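Local coordinates for conserved domain protein (Streptococcus pneumoniae, PDB 4IAJ) that is of unknown function and belongs to the DUF4649 family, folding into a small antiparallel sheet packed with helices, at residues 48-52 and 53-57. Numbering follows the deposited sequence.
Sequences KLTYK and GHNLD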
loop_
_atom_site.group_PDB
_atom_site.type_symbol
_atom_site.label_atom_id
_atom_site.label_comp_id
_atom_site.label_asym_id
_atom_site.label_seq_id
_atom_site.Cartn_x
_atom_site.Cartn_y
_atom_site.Cartn_z
ATOM N N LYS B 48 -20.174 -7.220 -15.231
ATOM C CA LYS B 48 -20.970 -6.393 -16.151
ATOM C C LYS B 48 -20.515 -4.928 -16.144
ATOM O O LYS B 48 -20.375 -4.342 -15.085
ATOM C CB LYS B 48 -22.443 -6.462 -15.766
ATOM C CG LYS B 48 -23.370 -5.624 -16.625
ATOM C CD LYS B 48 -24.835 -5.881 -16.283
ATOM C CE LYS B 48 -25.279 -5.059 -15.083
ATOM N NZ LYS B 48 -26.694 -5.324 -14.713
ATOM N N LEU B 49 -20.283 -4.360 -17.326
ATOM C CA LEU B 49 -19.969 -2.939 -17.480
ATOM C C LEU B 49 -21.002 -2.327 -18.408
ATOM O O LEU B 49 -21.076 -2.695 -19.571
ATOM C CB LEU B 49 -18.569 -2.746 -18.043
ATOM C CG LEU B 49 -18.191 -1.352 -18.541
ATOM C CD1 LEU B 49 -18.186 -0.339 -17.397
ATOM C CD2 LEU B 49 -16.835 -1.388 -19.213
ATOM N N THR B 50 -21.779 -1.379 -17.890
ATOM C CA THR B 50 -22.902 -0.797 -18.621
ATOM C C THR B 50 -22.640 0.691 -18.798
ATOM O O THR B 50 -22.489 1.432 -17.813
ATOM C CB THR B 50 -24.239 -1.023 -17.882
ATOM O OG1 THR B 50 -24.460 -2.430 -17.681
ATOM C CG2 THR B 50 -25.393 -0.479 -18.671
ATOM N N TYR B 51 -22.579 1.114 -20.055
ATOM C CA TYR B 51 -22.347 2.502 -20.417
ATOM C C TYR B 51 -23.574 3.078 -21.126
ATOM O O TYR B 51 -23.931 2.637 -22.218
ATOM C CB TYR B 51 -21.120 2.611 -21.313
ATOM C CG TYR B 51 -20.842 4.017 -21.767
ATOM C CD1 TYR B 51 -20.300 4.950 -20.891
ATOM C CD2 TYR B 51 -21.119 4.420 -23.061
ATOM C CE1 TYR B 51 -20.039 6.247 -21.300
ATOM C CE2 TYR B 51 -20.860 5.714 -23.478
ATOM C CZ TYR B 51 -20.317 6.622 -22.590
ATOM O OH TYR B 51 -20.047 7.907 -22.981
ATOM N N LYS B 52 -24.204 4.073 -20.507
ATOM C CA LYS B 52 -25.473 4.635 -20.998
ATOM C C LYS B 52 -26.505 3.549 -21.284
ATOM O O LYS B 52 -27.245 3.639 -22.254
ATOM C CB LYS B 52 -25.244 5.465 -22.254
ATOM C CG LYS B 52 -24.150 6.494 -22.085
ATOM C CD LYS B 52 -24.016 7.377 -23.313
ATOM C CE LYS B 52 -25.071 8.454 -23.334
ATOM N NZ LYS B 52 -24.579 9.607 -24.129
ATOM N N GLY B 53 -26.529 2.518 -20.446
ATOM C CA GLY B 53 -27.463 1.401 -20.596
ATOM C C GLY B 53 -27.029 0.278 -21.524
ATOM O O GLY B 53 -27.691 -0.764 -21.575
ATOM N N HIS B 54 -25.940 0.482 -22.267
ATOM C CA HIS B 54 -25.404 -0.545 -23.155
ATOM C C HIS B 54 -24.396 -1.396 -22.388
ATOM O O HIS B 54 -23.449 -0.858 -21.789
ATOM C CB HIS B 54 -24.729 0.082 -24.374
ATOM C CG HIS B 54 -25.661 0.856 -25.250
ATOM N ND1 HIS B 54 -25.961 2.184 -25.030
ATOM C CD2 HIS B 54 -26.361 0.490 -26.350
ATOM C CE1 HIS B 54 -26.810 2.601 -25.952
ATOM N NE2 HIS B 54 -27.070 1.592 -26.764
ATOM N N ASN B 55 -24.602 -2.715 -22.398
ATOM C CA ASN B 55 -23.650 -3.629 -21.800
ATOM C C ASN B 55 -22.468 -3.699 -22.733
ATOM O O ASN B 55 -22.583 -4.204 -23.839
ATOM C CB ASN B 55 -24.256 -5.013 -21.580
ATOM C CG ASN B 55 -25.454 -4.984 -20.638
ATOM O OD1 ASN B 55 -25.541 -4.145 -19.747
ATOM N ND2 ASN B 55 -26.385 -5.914 -20.836
ATOM N N LEU B 56 -21.339 -3.134 -22.323
ATOM C CA LEU B 56 -20.145 -3.226 -23.153
ATOM C C LEU B 56 -19.568 -4.604 -22.911
ATOM O O LEU B 56 -19.640 -5.133 -21.803
ATOM C CB LEU B 56 -19.139 -2.123 -22.830
ATOM C CG LEU B 56 -19.682 -0.692 -22.852
ATOM C CD1 LEU B 56 -18.620 0.277 -22.344
ATOM C CD2 LEU B 56 -20.146 -0.317 -24.248
ATOM N N ASP B 57 -19.011 -5.191 -23.952
ATOM C CA ASP B 57 -18.494 -6.536 -23.879
ATOM C C ASP B 57 -17.067 -6.472 -23.333
ATOM O O ASP B 57 -16.097 -6.624 -24.064
ATOM C CB ASP B 57 -18.572 -7.201 -25.267
ATOM C CG ASP B 57 -18.229 -8.685 -25.229
ATOM O OD1 ASP B 57 -18.475 -9.323 -24.185
ATOM O OD2 ASP B 57 -17.688 -9.208 -26.231
HETATM O O HOH W 1 -20.356 -6.048 -19.460
HETATM O O HOH W 2 -25.202 2.594 -17.989
#
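Y51 and H54 close a tight hairpin as an antiparallel hydrogen-bonded pair, with Y51 N donating to H54 O (2.8 Å) and H54 N returning to Y51 O (2.9 Å). Further along, L56 N reaches L49 O at 2.8 Å. At the mouth of the hairpin a water takes the N-H of L49 and donates to L56 O, bridging the two strands. T50 faces N55 as the non-hydrogen-bonded pair, and their side chains run side by side on one face of the sheet. The T50 hydroxyl lies beside its own backbone N (chi1 -58°) and gives a hydrogen bond to N55 OD1 (OG1 to OD1 2.9 Å), while CG2 drops toward the turn and presses tightly on G53 CA. The connection is a type I' turn, the classic two-residue link of a beta hairpin: K52 and G53 both adopt positive phi (50° and 86°). A second water accepts from G53 N and gives a weak bond to T50 O. This hairpin joins strand 46-51, inner in the sheet beside strand 7-12, to strand 54-56, outermost within the chain. On the face shared by L49, Y51 and L56, L56 CD1 wedges between its neighbours, 3.6 Å from Y51 CB and 4.0 Å from L49 CD2; helix 65-71 packs on L49 through Y68 and on L56 through L69, while Y51 meets L74. H54, whose ring also meets that of Y77, presents the ND1 edge of its imidazole to Y51 O, which lies in the ring plane, in a weak bond (ND1 to O 3.5 Å). K52 CG lies over one face of the Y51 ring, toward its rim, and K52 NZ is hydrogen-bonded to N78 O.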